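Local coordinates for protein thioesterase (Streptomyces sp. WAC02707, PDB 6VAP) that probably hydrolyses aberrant acyl groups from stalled carrier proteins, as a type II thioesterase of the borrelidin biosynthetic pathway, at residues A[95-100]-A[122-127]; A[28-33]-A[56-61]. All coordinates share one frame; numbering follows the deposited sequence.

Interaction 1. Residues A[95-100]-A[122-127]; sequences FGHSMG and LVSARP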
ATOM      1  N   PHE A  95       1.186  -1.502  -5.246  1.00 26.32           N
ATOM      2  CA  PHE A  95       1.753  -0.271  -4.719  1.00 23.14           C
ATOM      3  C   PHE A  95       1.127  -0.003  -3.362  1.00 17.96           C
ATOM      4  O   PHE A  95      -0.103   0.036  -3.236  1.00 21.21           O
ATOM      5  CB  PHE A  95       1.519   0.914  -5.664  1.00 18.39           C
ATOM      6  CG  PHE A  95       2.078   2.198  -5.152  1.00 22.12           C
ATOM      7  CD1 PHE A  95       1.374   2.968  -4.266  1.00 17.56           C
ATOM      8  CD2 PHE A  95       3.325   2.653  -5.592  1.00 25.87           C
ATOM      9  CE1 PHE A  95       1.933   4.175  -3.775  1.00 26.71           C
ATOM     10  CE2 PHE A  95       3.859   3.813  -5.128  1.00 28.95           C
ATOM     11  CZ  PHE A  95       3.166   4.566  -4.186  1.00 32.37           C
ATOM     12  N   GLY A  96       1.974   0.172  -2.347  1.00 25.16           N
ATOM     13  CA  GLY A  96       1.482   0.532  -1.020  1.00 23.15           C
ATOM     14  C   GLY A  96       2.285   1.672  -0.421  1.00 14.06           C
ATOM     15  O   GLY A  96       3.514   1.673  -0.519  1.00 18.54           O
ATOM     16  N   HIS A  97       1.626   2.611   0.240  1.00 18.98           N
ATOM     17  CA  HIS A  97       2.288   3.670   0.978  1.00 18.70           C
ATOM     18  C   HIS A  97       2.125   3.417   2.470  1.00 22.02           C
ATOM     19  O   HIS A  97       1.026   3.121   2.937  1.00 16.90           O
ATOM     20  CB  HIS A  97       1.699   5.015   0.580  1.00 25.99           C
ATOM     21  CG  HIS A  97       2.341   6.170   1.271  1.00 22.49           C
ATOM     22  ND1 HIS A  97       3.675   6.486   1.123  1.00 20.15           N
ATOM     23  CD2 HIS A  97       1.827   7.077   2.133  1.00 30.73           C
ATOM     24  CE1 HIS A  97       3.951   7.555   1.853  1.00 24.56           C
ATOM     25  NE2 HIS A  97       2.850   7.923   2.485  1.00 23.78           N
ATOM     26  N   SER A  98       3.229   3.522   3.208  1.00 20.51           N
ATOM     27  CA  SER A  98       3.262   3.413   4.662  1.00 25.62           C
ATOM     28  C   SER A  98       2.658   2.083   5.064  1.00 20.35           C
ATOM     29  O   SER A  98       3.134   1.037   4.630  1.00 22.62           O
ATOM     30  CB  SER A  98       2.579   4.604   5.319  1.00 25.38           C
ATOM     31  OG  SER A  98       3.008   4.752   6.667  1.00 26.88           O
ATOM     32  N   MET A  99       1.612   2.086   5.871  1.00 26.03           N
ATOM     33  CA  MET A  99       1.008   0.816   6.251  1.00 26.03           C
ATOM     34  C   MET A  99       0.589   0.009   5.021  1.00 22.55           C
ATOM     35  O   MET A  99       0.726  -1.220   4.999  1.00 20.52           O
ATOM     36  CB  MET A  99      -0.187   1.056   7.164  1.00 29.31           C
ATOM     37  CG  MET A  99      -0.848  -0.205   7.682  1.00 52.10           C
ATOM     38  SD  MET A  99      -2.427  -0.595   6.887  1.00 66.31           S
ATOM     39  CE  MET A  99      -3.416   0.727   7.488  1.00 38.75           C
ATOM     40  N   GLY A 100       0.091   0.682   3.982  1.00 25.75           N
ATOM     41  CA  GLY A 100      -0.231  -0.006   2.746  1.00 23.31           C
ATOM     42  C   GLY A 100       0.928  -0.791   2.166  1.00 18.91           C
ATOM     43  O   GLY A 100       0.709  -1.767   1.439  1.00 23.37           O
ATOM     44  N   LEU A 122       5.890  -2.263  -5.322  1.00 19.22           N
ATOM     45  CA  LEU A 122       6.344  -0.902  -5.031  1.00 14.79           C
ATOM     46  C   LEU A 122       5.913  -0.547  -3.609  1.00 18.15           C
ATOM     47  O   LEU A 122       4.730  -0.651  -3.256  1.00 15.07           O
ATOM     48  CB  LEU A 122       5.785   0.102  -6.036  1.00 20.01           C
ATOM     49  CG  LEU A 122       6.304  -0.101  -7.452  1.00 34.34           C
ATOM     50  CD1 LEU A 122       5.168  -0.496  -8.415  1.00 35.49           C
ATOM     51  CD2 LEU A 122       6.961   1.168  -7.931  1.00 41.82           C
ATOM     52  N   VAL A 123       6.880  -0.190  -2.776  1.00 17.57           N
ATOM     53  CA  VAL A 123       6.643   0.062  -1.361  1.00 18.48           C
ATOM     54  C   VAL A 123       7.218   1.421  -1.000  1.00 18.38           C
ATOM     55  O   VAL A 123       8.378   1.715  -1.288  1.00 19.65           O
ATOM     56  CB  VAL A 123       7.266  -1.025  -0.477  1.00 14.68           C
ATOM     57  CG1 VAL A 123       6.396  -2.314  -0.560  1.00 12.95           C
ATOM     58  CG2 VAL A 123       8.633  -1.319  -0.951  1.00 17.95           C
ATOM     59  N   SER A 124       6.394   2.264  -0.408  1.00 14.64           N
ATOM     60  CA  SER A 124       6.725   3.655  -0.176  1.00 14.00           C
ATOM     61  C   SER A 124       6.656   3.920   1.314  1.00 13.69           C
ATOM     62  O   SER A 124       5.664   3.560   1.944  1.00 17.29           O
ATOM     63  CB  SER A 124       5.713   4.558  -0.916  1.00 23.47           C
ATOM     64  OG  SER A 124       5.679   5.841  -0.355  1.00 26.19           O
ATOM     65  N   ALA A 125       7.672   4.593   1.844  1.00 20.51           N
ATOM     66  CA  ALA A 125       7.706   5.150   3.181  1.00 29.00           C
ATOM     67  C   ALA A 125       7.372   4.097   4.228  1.00 19.48           C
ATOM     68  O   ALA A 125       6.442   4.232   5.007  1.00 21.79           O
ATOM     69  CB  ALA A 125       6.769   6.356   3.274  1.00 29.44           C
ATOM     70  N   ARG A 126       8.133   3.036   4.245  1.00 23.16           N
ATOM     71  CA  ARG A 126       7.877   1.977   5.225  1.00 19.33           C
ATOM     72  C   ARG A 126       9.120   1.117   5.436  1.00 15.24           C
ATOM     73  O   ARG A 126       9.800   0.772   4.457  1.00 20.02           O
ATOM     74  CB  ARG A 126       6.728   1.106   4.770  1.00 12.74           C
ATOM     75  CG  ARG A 126       6.258   0.106   5.763  1.00 22.49           C
ATOM     76  CD  ARG A 126       5.507   0.707   6.915  1.00 13.32           C
ATOM     77  NE  ARG A 126       4.717  -0.286   7.640  1.00 23.04           N
ATOM     78  CZ  ARG A 126       4.295  -0.166   8.888  1.00 37.35           C
ATOM     79  NH1 ARG A 126       4.510   0.946   9.546  1.00 36.19           N
ATOM     80  NH2 ARG A 126       3.654  -1.184   9.454  1.00 32.24           N
ATOM     81  N   PRO A 127       9.511   0.833   6.681  1.00 25.21           N
ATOM     82  CA  PRO A 127      10.647  -0.067   6.892  1.00 26.18           C
ATOM     83  C   PRO A 127      10.332  -1.430   6.296  1.00 15.70           C
ATOM     84  O   PRO A 127       9.174  -1.846   6.189  1.00 19.97           O
ATOM     85  CB  PRO A 127      10.784  -0.122   8.420  1.00 25.04           C
ATOM     86  CG  PRO A 127      10.063   1.032   8.919  1.00 18.59           C
ATOM     87  CD  PRO A 127       8.905   1.234   7.964  1.00 15.06           C
TER
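H97 and S124 meet side chain to side chain: ND1 of H97 lies 2.6 Å from OG of S124, a short hydrogen bond in which either atom could be the donor. With CG anti to the backbone N (chi1 -179°) the ring is carried along the sheet face toward S124, and chi2 turns its ND1 edge to OG. S124 OG also bonds Y234 OH, while CE1 of H97 rests 3.4 Å from CB of A125. Further back on the same face of the sheet, the F95 ring comes with CD2 3.6 Å from CB of L122, the two side chains crossing at about a right angle, and I242 and I246 of helix 239-250 pack against F95. The backbones beneath run parallel. G96 N donates to L122 O at 3.0 Å, S124 N returns a bond to G96 O, and S98 N reaches S124 O at 2.7 Å, just past the end of the strand. Helix 99-113 links the two strands as a beta-alpha-beta crossover of the alpha/beta-hydrolase fold, and G96, S98 and G100 match the nucleophile elbow, GxSxG. S98 has the strained backbone expected of that turn (phi 56°, psi -122°), and its OG bonds H232 NE2, consistent with a Ser-His-Asp triad completed by D204. At G96 a side chain would run into G100 O, so the tight turn calls for glycine there. A125 O approaches CA of S98 at 3.3 Å in a CH...O contact. Beyond it, R126 lays its CD 3.3 Å from S98 O and carries its guanidinium over CA of M99, where T102 OG1 and A181 O hold NE and NH2.

Interaction 2. Residues A[28-33]-A[56-61]; sequences ICLPHA and VQYPGR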
ATOM      1  N   ILE A  28      -2.593  -2.640  -8.182  1.00 27.35           N
ATOM      2  CA  ILE A  28      -3.399  -2.688  -6.971  1.00 23.09           C
ATOM      3  C   ILE A  28      -2.754  -1.756  -5.980  1.00 22.97           C
ATOM      4  O   ILE A  28      -1.581  -1.941  -5.659  1.00 18.03           O
ATOM      5  CB  ILE A  28      -3.475  -4.112  -6.407  1.00 19.78           C
ATOM      6  CG1 ILE A  28      -4.011  -5.078  -7.494  1.00 22.33           C
ATOM      7  CG2 ILE A  28      -4.383  -4.162  -5.171  1.00 29.13           C
ATOM      8  CD1 ILE A  28      -3.590  -6.498  -7.244  1.00 34.56           C
ATOM      9  N   CYS A  29      -3.495  -0.778  -5.478  1.00 17.19           N
ATOM     10  CA  CYS A  29      -2.971   0.302  -4.646  1.00 18.98           C
ATOM     11  C   CYS A  29      -3.552   0.217  -3.243  1.00 20.55           C
ATOM     12  O   CYS A  29      -4.776   0.222  -3.080  1.00 16.75           O
ATOM     13  CB  CYS A  29      -3.335   1.659  -5.272  1.00 25.63           C
ATOM     14  SG  CYS A  29      -2.565   1.855  -6.885  1.00 29.41           S
ATOM     15  N   LEU A  30      -2.672   0.198  -2.247  1.00 17.55           N
ATOM     16  CA  LEU A  30      -3.018   0.022  -0.858  1.00 21.22           C
ATOM     17  C   LEU A  30      -2.795   1.339  -0.137  1.00 23.07           C
ATOM     18  O   LEU A  30      -1.655   1.819  -0.060  1.00 15.68           O
ATOM     19  CB  LEU A  30      -2.171  -1.085  -0.223  1.00 23.61           C
ATOM     20  CG  LEU A  30      -2.430  -2.550  -0.660  1.00 23.69           C
ATOM     21  CD1 LEU A  30      -3.874  -2.906  -0.691  1.00 21.89           C
ATOM     22  CD2 LEU A  30      -1.800  -2.779  -2.087  1.00 24.65           C
ATOM     23  N   PRO A  31      -3.833   1.954   0.400  1.00 24.86           N
ATOM     24  CA  PRO A  31      -3.644   3.217   1.104  1.00 28.50           C
ATOM     25  C   PRO A  31      -2.911   3.050   2.421  1.00 25.21           C
ATOM     26  O   PRO A  31      -2.898   1.973   3.024  1.00 25.21           O
ATOM     27  CB  PRO A  31      -5.070   3.689   1.346  1.00 18.98           C
ATOM     28  CG  PRO A  31      -5.881   2.999   0.354  1.00 21.09           C
ATOM     29  CD  PRO A  31      -5.250   1.667   0.163  1.00 24.75           C
ATOM     30  N   HIS A  32      -2.360   4.173   2.891  1.00 24.07           N
ATOM     31  CA  HIS A  32      -1.747   4.269   4.216  1.00 24.57           C
ATOM     32  C   HIS A  32      -2.790   4.214   5.329  1.00 21.08           C
ATOM     33  O   HIS A  32      -3.995   4.227   5.084  1.00 25.81           O
ATOM     34  CB  HIS A  32      -0.974   5.579   4.357  1.00 24.40           C
ATOM     35  CG  HIS A  32      -1.768   6.779   3.930  1.00 27.56           C
ATOM     36  ND1 HIS A  32      -2.077   7.054   2.608  1.00 28.51           N
ATOM     37  CD2 HIS A  32      -2.395   7.719   4.672  1.00 27.20           C
ATOM     38  CE1 HIS A  32      -2.806   8.155   2.559  1.00 26.16           C
ATOM     39  NE2 HIS A  32      -3.041   8.556   3.797  1.00 23.33           N
ATOM     40  N   ALA A  33      -2.313   4.206   6.576  1.00 27.20           N
ATOM     41  CA  ALA A  33      -3.214   4.294   7.725  1.00 35.65           C
ATOM     42  C   ALA A  33      -4.015   5.590   7.696  1.00 26.40           C
ATOM     43  O   ALA A  33      -3.485   6.661   7.442  1.00 24.79           O
ATOM     44  CB  ALA A  33      -2.421   4.220   9.033  1.00 40.12           C
ATOM     45  N   VAL A  56      -7.864   0.092  -3.068  1.00 23.27           N
ATOM     46  CA  VAL A  56      -8.512  -0.703  -2.034  1.00 28.34           C
ATOM     47  C   VAL A  56      -9.127   0.224  -0.996  1.00 16.54           C
ATOM     48  O   VAL A  56      -8.483   1.150  -0.501  1.00 30.61           O
ATOM     49  CB  VAL A  56      -7.508  -1.682  -1.398  1.00 18.47           C
ATOM     50  CG1 VAL A  56      -8.147  -2.506  -0.318  1.00 24.02           C
ATOM     51  CG2 VAL A  56      -6.919  -2.593  -2.508  1.00 17.19           C
ATOM     52  N   GLN A  57     -10.360  -0.056  -0.641  1.00 20.19           N
ATOM     53  CA  GLN A  57     -11.078   0.628   0.423  1.00 19.31           C
ATOM     54  C   GLN A  57     -11.161  -0.298   1.620  1.00 20.39           C
ATOM     55  O   GLN A  57     -11.909  -1.271   1.595  1.00 20.44           O
ATOM     56  CB  GLN A  57     -12.478   1.015  -0.059  1.00 24.00           C
ATOM     57  CG  GLN A  57     -13.300   1.796   0.949  1.00 30.14           C
ATOM     58  CD  GLN A  57     -13.041   3.295   0.871  1.00 21.86           C
ATOM     59  OE1 GLN A  57     -11.922   3.728   0.964  1.00 26.64           O
ATOM     60  NE2 GLN A  57     -14.092   4.080   0.743  1.00 27.21           N
ATOM     61  N   TYR A  58     -10.472   0.036   2.694  1.00 24.28           N
ATOM     62  CA  TYR A  58     -10.550  -0.781   3.896  1.00 24.43           C
ATOM     63  C   TYR A  58     -11.865  -0.523   4.639  1.00 31.05           C
ATOM     64  O   TYR A  58     -12.459   0.552   4.522  1.00 24.56           O
ATOM     65  CB  TYR A  58      -9.389  -0.490   4.833  1.00 24.84           C
ATOM     66  CG  TYR A  58      -8.025  -0.436   4.196  1.00 22.67           C
ATOM     67  CD1 TYR A  58      -7.597  -1.427   3.325  1.00 20.52           C
ATOM     68  CD2 TYR A  58      -7.153   0.611   4.480  1.00 21.93           C
ATOM     69  CE1 TYR A  58      -6.335  -1.381   2.767  1.00 21.67           C
ATOM     70  CE2 TYR A  58      -5.908   0.647   3.968  1.00 18.85           C
ATOM     71  CZ  TYR A  58      -5.485  -0.343   3.093  1.00 21.92           C
ATOM     72  OH  TYR A  58      -4.202  -0.244   2.567  1.00 22.76           O
ATOM     73  N   PRO A  59     -12.354  -1.503   5.392  1.00 25.41           N
ATOM     74  CA  PRO A  59     -13.551  -1.275   6.211  1.00 24.30           C
ATOM     75  C   PRO A  59     -13.353  -0.108   7.165  1.00 26.50           C
ATOM     76  O   PRO A  59     -12.244   0.154   7.647  1.00 24.22           O
ATOM     77  CB  PRO A  59     -13.718  -2.584   6.986  1.00 29.29           C
ATOM     78  CG  PRO A  59     -12.991  -3.623   6.154  1.00 30.81           C
ATOM     79  CD  PRO A  59     -11.828  -2.872   5.517  1.00 24.87           C
ATOM     80  N   GLY A  60     -14.461   0.574   7.445  1.00 29.49           N
ATOM     81  CA  GLY A  60     -14.505   1.571   8.483  1.00 28.43           C
ATOM     82  C   GLY A  60     -14.392   3.005   8.025  1.00 33.66           C
ATOM     83  O   GLY A  60     -14.398   3.903   8.871  1.00 34.73           O
ATOM     84  N   ARG A  61     -14.300   3.262   6.730  1.00 35.53           N
ATOM     85  CA  ARG A  61     -14.141   4.617   6.230  1.00 27.36           C
ATOM     86  C   ARG A  61     -15.117   4.883   5.094  1.00 40.74           C
ATOM     87  O   ARG A  61     -15.457   3.983   4.322  1.00 41.73           O
ATOM     88  CB  ARG A  61     -12.707   4.864   5.748  1.00 30.01           C
ATOM     89  CG  ARG A  61     -12.326   4.052   4.515  1.00 38.79           C
ATOM     90  CD  ARG A  61     -10.900   3.538   4.644  1.00 27.68           C
ATOM     91  NE  ARG A  61     -10.769   2.649   5.792  1.00 43.19           N
ATOM     92  CZ  ARG A  61      -9.717   2.611   6.593  1.00 34.05           C
ATOM     93  NH1 ARG A  61      -8.677   3.386   6.346  1.00 28.53           N
ATOM     94  NH2 ARG A  61      -9.703   1.757   7.614  1.00 34.18           N
TER
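P31 and Y58 run alongside one another, heading opposite ways, with CD of P31 out of the phenol plane near the hydroxyl end, 3.6 Å from CZ of Y58. The phenol brings its tip to the start of the loop after strand 26-30: OH of Y58 donates to the carbonyl O of P31 at 2.6 Å, in the carbonyl plane and on a lone pair, with a C=O...O angle of 131°. That oxygen lies at the edge of the Y58 ring, near its plane. Y58 holds its CG anti to the carbonyl carbon (chi1 -47°), which sends the ring across toward P31, and L76 and L103, from helices 73-87 and 99-113, pack against it.

V56 approaches from the other end of the contact. Its CG2 branch touches CD1 of L30 at 3.6 Å and CG2 of I28 at 4.0 Å, crossing both obliquely, with L80 of helix 73-87 against V56 and L30 alike. V56 N donates to C29 O at 3.1 Å, continuing the parallel pairing of strands 26-30 and 52-56 in the alpha/beta-hydrolase sheet to the point where the two chains part. Y58 to R61 form a type II turn with G60 in its third position, and R61 folds back so that its guanidinium has CB of Y58 over one face and P59 O in its plane, bonded by NH2 at 3.0 Å; NH1 forms a salt bridge with D177.

The proline N of P31 has no hydrogen to share, so its 3.1 Å approach to Y58 OH is no bond. Donation to P31 O gives the buried hydroxyl a polar partner among aliphatic side chains.

Both segments of interaction 2 precede both segments of interaction 1 in the chain; their centres lie 12 Å apart within one thioesterase domain. Both belong to the same sheet, in which strands 52-56, 26-30, 92-97 and 120-124 follow one another side by side: interaction 1 joins 92-97 to 120-124, and interaction 2 joins 26-30 to the end of 52-56 and the loop that follows. Strands 26-30 and 92-97 connect them directly: F95 N is 2.8 Å from I28 O, and F95 O is 2.8 Å from L30 N, both probable hydrogen bonds. Nearer the strand ends, H32 CB packs on H97 O and L30 CB on G100 O, bringing the loop after strand 26-30 against the probable nucleophile elbow.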